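Local coordinates for putative phosphatase/phosphodiesterase MPN_349 (Mycoplasma pneumoniae M129, PDB 1T71), which binds two iron(III) ions in a calcineurin-like fold and is probably a phosphodiesterase acting on 2',3'-cyclic nucleotides, at residues A27-K30 against S31-A35; E220-I223 against R224-A228; L51-K54 against H55-L59. All blocks are in the same frame, centred on the assembly; numbering follows the deposited sequence.

Contact 1. Residues A27-K30 against S31-A35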
# COMPACT_ATOMS: atom_id res chain seq x y z
N ALA A 27 9.19 -10.64 11.05
CA ALA A 27 9.16 -11.23 12.38
C ALA A 27 9.79 -10.27 13.38
O ALA A 27 9.21 -9.97 14.42
CB ALA A 27 9.91 -12.56 12.39
N GLN A 28 10.99 -9.80 13.06
CA GLN A 28 11.72 -8.87 13.93
C GLN A 28 10.89 -7.63 14.22
O GLN A 28 10.79 -7.20 15.37
CB GLN A 28 13.03 -8.47 13.26
CG GLN A 28 13.89 -9.64 12.83
CD GLN A 28 15.03 -9.23 11.90
OE1 GLN A 28 15.83 -10.06 11.48
NE2 GLN A 28 15.10 -7.93 11.59
N LEU A 29 10.32 -7.05 13.17
CA LEU A 29 9.50 -5.85 13.29
C LEU A 29 8.24 -6.14 14.09
O LEU A 29 7.87 -5.37 14.99
CB LEU A 29 9.13 -5.33 11.90
CG LEU A 29 10.29 -4.76 11.07
CD1 LEU A 29 9.85 -4.54 9.62
CD2 LEU A 29 10.75 -3.44 11.68
N LYS A 30 7.58 -7.25 13.78
CA LYS A 30 6.36 -7.63 14.48
C LYS A 30 6.67 -7.75 15.97
O LYS A 30 5.88 -7.36 16.83
CB LYS A 30 5.82 -8.95 13.93
CG LYS A 30 4.44 -9.32 14.44
CD LYS A 30 3.88 -10.55 13.74
CE LYS A 30 4.65 -11.80 14.13
NZ LYS A 30 4.57 -12.06 15.61
N SER A 31 7.85 -8.28 16.27
CA SER A 31 8.28 -8.45 17.65
C SER A 31 8.61 -7.12 18.31
O SER A 31 8.15 -6.83 19.41
CB SER A 31 9.52 -9.36 17.71
OG SER A 31 10.07 -9.37 19.01
N LYS A 32 9.41 -6.30 17.62
CA LYS A 32 9.81 -5.00 18.14
C LYS A 32 8.64 -4.10 18.55
O LYS A 32 8.71 -3.40 19.56
CB LYS A 32 10.67 -4.27 17.11
CG LYS A 32 10.99 -2.83 17.47
CD LYS A 32 11.87 -2.17 16.43
CE LYS A 32 12.18 -0.73 16.82
NZ LYS A 32 13.16 -0.10 15.91
N TYR A 33 7.57 -4.11 17.76
CA TYR A 33 6.41 -3.27 18.06
C TYR A 33 5.29 -4.02 18.76
O TYR A 33 4.26 -3.42 19.10
CB TYR A 33 5.86 -2.64 16.77
CG TYR A 33 6.76 -1.62 16.13
CD1 TYR A 33 7.50 -1.93 14.98
CD2 TYR A 33 6.89 -0.35 16.67
CE1 TYR A 33 8.33 -0.98 14.39
CE2 TYR A 33 7.72 0.60 16.09
CZ TYR A 33 8.43 0.28 14.95
OH TYR A 33 9.26 1.22 14.40
N GLN A 34 5.47 -5.31 18.98
CA GLN A 34 4.44 -6.13 19.61
C GLN A 34 3.19 -5.97 18.77
O GLN A 34 2.08 -5.87 19.30
CB GLN A 34 4.16 -5.66 21.04
CG GLN A 34 5.15 -6.17 22.08
CD GLN A 34 5.27 -7.69 22.07
OE1 GLN A 34 6.00 -8.27 21.26
NE2 GLN A 34 4.55 -8.34 22.98
N ALA A 35 3.37 -5.94 17.46
CA ALA A 35 2.25 -5.78 16.54
C ALA A 35 1.28 -6.93 16.66
O ALA A 35 1.68 -8.07 16.90
CB ALA A 35 2.76 -5.67 15.11
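A27 accepts a backbone hydrogen bond from S31, one of a series that runs to the C-terminal end of helix 26-33, where a Schellman motif closes the helix. A27 O lies 2.9 Å from S31 N. The CB of S31 also rests against this carbonyl and against that of Q28. The next bond in sequence is the shortest of the set: Q28 O to K32 N is 2.8 Å, with an N-H...O angle of 164°. K32 touches the turn below through its CB alone, and its extended chain leads away.

L29 does two jobs. Its O takes the N-H of Y33 at 3.1 Å and also sits at the edge of the Y33 ring, near the ring plane, 3.5 Å from CD1. The ring is brought there by a chi1 of -68°, which sets CG beside the backbone N of Y33. The side chains meet more loosely, CD2 of L29 against CE1 of Y33. Both lie on I263 of strand 259-267, so this face of the helix packs on the edge strand of a mixed sheet. Y33 also stacks on F247. Y33 is buried, and a hydrogen bond to E261 satisfies its OH.

K30 O accepts one of the two bonds at the helix end. Q34 has a positive phi of 56°, which turns the chain back so that A35 N donates to K30 O at 3.0 Å, in the carbonyl plane. Q34 N donates to S31 O, the second bond of the motif. The methyl of A35 points back at the helix and meets the lysine's aliphatic stem, A35 CB to K30 CG 4.1 Å.

Contact 2. Residues E220-I223 against R224-A228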
# COMPACT_ATOMS: atom_id res chain seq x y z
N GLU A 220 18.03 2.26 -16.66
CA GLU A 220 18.25 2.40 -18.09
C GLU A 220 17.03 2.79 -18.92
O GLU A 220 17.05 3.80 -19.62
CB GLU A 220 18.88 1.13 -18.68
CG GLU A 220 19.25 1.33 -20.15
CD GLU A 220 19.95 0.14 -20.77
OE1 GLU A 220 19.32 -0.94 -20.87
OE2 GLU A 220 21.13 0.28 -21.16
N GLN A 221 15.97 1.98 -18.87
CA GLN A 221 14.77 2.28 -19.64
C GLN A 221 14.17 3.61 -19.21
O GLN A 221 13.67 4.37 -20.03
CB GLN A 221 13.72 1.18 -19.47
CG GLN A 221 14.11 -0.18 -20.01
CD GLN A 221 15.37 -0.73 -19.37
OE1 GLN A 221 16.49 -0.40 -19.78
NE2 GLN A 221 15.21 -1.58 -18.36
N SER A 222 14.23 3.89 -17.91
CA SER A 222 13.68 5.12 -17.36
C SER A 222 14.39 6.36 -17.90
O SER A 222 13.73 7.29 -18.38
CB SER A 222 13.77 5.08 -15.83
OG SER A 222 13.24 6.26 -15.25
N ILE A 223 15.72 6.39 -17.84
CA ILE A 223 16.46 7.54 -18.35
C ILE A 223 16.17 7.75 -19.84
O ILE A 223 16.01 8.89 -20.29
CB ILE A 223 17.99 7.38 -18.14
CG1 ILE A 223 18.39 7.75 -16.71
CG2 ILE A 223 18.74 8.30 -19.10
CD1 ILE A 223 17.85 6.86 -15.65
N ARG A 224 16.12 6.66 -20.59
CA ARG A 224 15.83 6.74 -22.02
C ARG A 224 14.47 7.36 -22.27
O ARG A 224 14.30 8.18 -23.17
CB ARG A 224 15.87 5.34 -22.64
CG ARG A 224 17.26 4.87 -23.01
CD ARG A 224 17.81 5.73 -24.14
NE ARG A 224 19.12 5.26 -24.59
CZ ARG A 224 19.84 5.84 -25.55
NH1 ARG A 224 19.37 6.93 -26.16
NH2 ARG A 224 21.02 5.35 -25.88
N LEU A 225 13.49 6.97 -21.46
CA LEU A 225 12.15 7.50 -21.59
C LEU A 225 12.18 9.02 -21.46
O LEU A 225 11.65 9.73 -22.32
CB LEU A 225 11.24 6.92 -20.51
CG LEU A 225 9.79 7.42 -20.54
CD1 LEU A 225 9.11 6.90 -21.80
CD2 LEU A 225 9.06 6.96 -19.30
N PHE A 226 12.81 9.51 -20.40
CA PHE A 226 12.89 10.95 -20.15
C PHE A 226 13.87 11.72 -21.04
O PHE A 226 13.89 12.95 -21.00
CB PHE A 226 13.24 11.20 -18.68
CG PHE A 226 12.14 10.82 -17.73
CD1 PHE A 226 10.95 11.54 -17.70
CD2 PHE A 226 12.29 9.74 -16.86
CE1 PHE A 226 9.92 11.19 -16.82
CE2 PHE A 226 11.27 9.39 -15.98
CZ PHE A 226 10.08 10.11 -15.96
N CYS A 227 14.68 11.01 -21.83
CA CYS A 227 15.64 11.65 -22.73
C CYS A 227 15.21 11.53 -24.18
O CYS A 227 14.63 12.45 -24.75
CB CYS A 227 17.03 11.03 -22.58
SG CYS A 227 17.95 11.68 -21.19
N ALA A 228 15.53 10.39 -24.78
CA ALA A 228 15.19 10.11 -26.17
C ALA A 228 13.68 9.99 -26.36
O ALA A 228 13.14 10.43 -27.37
CB ALA A 228 15.88 8.82 -26.61
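R224 N donates to E220 O, 3.2 Å away, in the first of three backbone hydrogen bonds between these segments of the short helix 219-226, each from residue i+4 to residue i. L225 N bonds to Q221 O in the same way, and F226 N to S222 O. The last is the straightest, with an N-H...O angle of 167°.

S222 and F226 also meet through their side chains. S222 OG lies at the edge of the F226 ring, in its plane, 3.8 Å from CE2. The carbonyl of S222 is nearer still, 3.2 Å from F226 CD2, but it approaches obliquely.

Apolar contact is limited to I223 and C227. I223 CG2, set anti to its own N, stands 4.1 Å from C227 SG.

The charged groups make no salt bridge here: E220 OE2 and R224 NE are 6.4 Å apart. R224 bends at chi2, and its side chain touches S230 and E232 in the loop that follows. S222 rests on V214 in the loop before the helix.

With few apolar contacts between its turns, this surface helix depends within itself mainly on main-chain bonds.

Contact 3. Residues L51-K54 against H55-L59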
# COMPACT_ATOMS: atom_id res chain seq x y z
N LEU A 51 -0.49 -9.67 -8.37
CA LEU A 51 -0.13 -10.69 -7.40
C LEU A 51 -0.55 -12.10 -7.84
O LEU A 51 -1.73 -12.36 -8.06
CB LEU A 51 -0.79 -10.35 -6.06
CG LEU A 51 -0.62 -11.25 -4.84
CD1 LEU A 51 0.84 -11.27 -4.38
CD2 LEU A 51 -1.53 -10.74 -3.72
N SER A 52 0.43 -12.99 -7.97
CA SER A 52 0.16 -14.38 -8.35
C SER A 52 -0.31 -15.13 -7.11
O SER A 52 -0.11 -14.65 -5.99
CB SER A 52 1.43 -15.04 -8.90
OG SER A 52 2.40 -15.19 -7.87
N LEU A 53 -0.91 -16.30 -7.30
CA LEU A 53 -1.38 -17.10 -6.16
C LEU A 53 -0.15 -17.51 -5.37
O LEU A 53 -0.13 -17.46 -4.14
CB LEU A 53 -2.09 -18.37 -6.65
CG LEU A 53 -3.15 -19.04 -5.76
CD1 LEU A 53 -2.97 -20.54 -5.87
CD2 LEU A 53 -3.04 -18.60 -4.31
N LYS A 54 0.89 -17.92 -6.09
CA LYS A 54 2.14 -18.33 -5.48
C LYS A 54 2.64 -17.22 -4.56
O LYS A 54 2.96 -17.47 -3.40
CB LYS A 54 3.19 -18.60 -6.57
CG LYS A 54 4.52 -19.14 -6.05
CD LYS A 54 5.58 -19.20 -7.15
CE LYS A 54 5.89 -17.79 -7.69
NZ LYS A 54 6.96 -17.76 -8.74
N HIS A 55 2.69 -16.00 -5.06
CA HIS A 55 3.17 -14.89 -4.26
C HIS A 55 2.22 -14.48 -3.14
O HIS A 55 2.66 -13.98 -2.10
CB HIS A 55 3.52 -13.72 -5.18
CG HIS A 55 4.71 -13.98 -6.03
ND1 HIS A 55 4.95 -13.33 -7.22
CD2 HIS A 55 5.74 -14.85 -5.87
CE1 HIS A 55 6.07 -13.78 -7.76
NE2 HIS A 55 6.57 -14.71 -6.96
N TYR A 56 0.93 -14.71 -3.34
CA TYR A 56 -0.04 -14.38 -2.31
C TYR A 56 0.21 -15.29 -1.11
O TYR A 56 0.19 -14.84 0.04
CB TYR A 56 -1.47 -14.58 -2.82
CG TYR A 56 -2.49 -14.73 -1.70
CD1 TYR A 56 -2.77 -15.98 -1.15
CD2 TYR A 56 -3.13 -13.61 -1.17
CE1 TYR A 56 -3.67 -16.12 -0.09
CE2 TYR A 56 -4.02 -13.74 -0.10
CZ TYR A 56 -4.29 -14.99 0.43
OH TYR A 56 -5.15 -15.10 1.50
N GLU A 57 0.47 -16.57 -1.37
CA GLU A 57 0.74 -17.49 -0.27
C GLU A 57 2.08 -17.16 0.38
O GLU A 57 2.23 -17.27 1.59
CB GLU A 57 0.68 -18.95 -0.75
CG GLU A 57 -0.74 -19.42 -1.10
CD GLU A 57 -1.74 -19.31 0.06
OE1 GLU A 57 -2.95 -19.56 -0.16
OE2 GLU A 57 -1.33 -18.98 1.20
N PHE A 58 3.05 -16.74 -0.43
CA PHE A 58 4.36 -16.37 0.10
C PHE A 58 4.19 -15.25 1.14
O PHE A 58 4.69 -15.35 2.27
CB PHE A 58 5.28 -15.87 -1.02
CG PHE A 58 6.60 -15.33 -0.52
CD1 PHE A 58 7.74 -16.12 -0.56
CD2 PHE A 58 6.69 -14.05 0.01
CE1 PHE A 58 8.96 -15.64 -0.07
CE2 PHE A 58 7.89 -13.55 0.49
CZ PHE A 58 9.03 -14.35 0.45
N LEU A 59 3.50 -14.18 0.76
CA LEU A 59 3.27 -13.06 1.67
C LEU A 59 2.52 -13.53 2.90
O LEU A 59 2.80 -13.12 4.02
CB LEU A 59 2.46 -11.96 0.97
CG LEU A 59 3.21 -11.14 -0.08
CD1 LEU A 59 2.27 -10.11 -0.68
CD2 LEU A 59 4.43 -10.46 0.56
O HOH W 1 9.03 -16.35 -6.64
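A chi1 of 67° places S52 OG between its backbone N and carbonyl carbon, and a chi1 of -69° sets the H55 ring beside the N of H55. Both groups thus gather at the start of helix 53-62, where S52 is the N-cap. The capping bond runs from H55 N to S52 OG, 2.9 Å long with an N-H...O angle of 160°. The same OG sits over one face of the H55 imidazole, 3.2 Å from CG. T46 OG1 bonds both H55 ND1 and S52 N, so one threonine steadies the ring and the cap.

K54 lies alongside H55. A bend at chi3 brings K54 CE to 3.2 Å from H55 NE2, obliquely to the ring. A water in the ring plane is 3.0 Å from H55 NE2 and takes a weak bond from K54 NZ.

The backbone bonds of the first turns follow: Y56 N to S52 O, E57 N to L53 O and F58 N to K54 O.

The helix is the crossover of the beta-alpha-beta unit formed with strands 37-41 and 66-68. Y56 and L59 of the helix, with L51 just before it, pack on I67 of strand 66-68. The side chain of L51 is also about 7 Å from that of the iron ligand E43. Y56 OH is hydrogen-bonded to D88. The two leucine branches divide their work: L51 CD2 comes to the edge of the Y56 ring and 3.9 Å from Y56 CB, while L51 CD1 is 4.1 Å from L59 CD1.

All three contacts are local, each within a single helix and its flanking residues, and none touches another. Contacts 1 and 3 are partly buried and belong to helices packed on the same mixed sheet, but on different strands: 259-267 at its edge for contact 1, 66-68 inside it for contact 3. Their centres are 22 Å apart. They also treat opposite helix ends, a C-terminal Schellman motif and a serine N-cap. Contact 2 is a surface contact, its centre 40 Å from that of contact 1, and rests on loops. Contact 3 mixes polar capping with apolar packing of L51, Y56 and L59, the L51 side chain about 12 Å from a bound iron, whereas contact 1 lies away from the metal site.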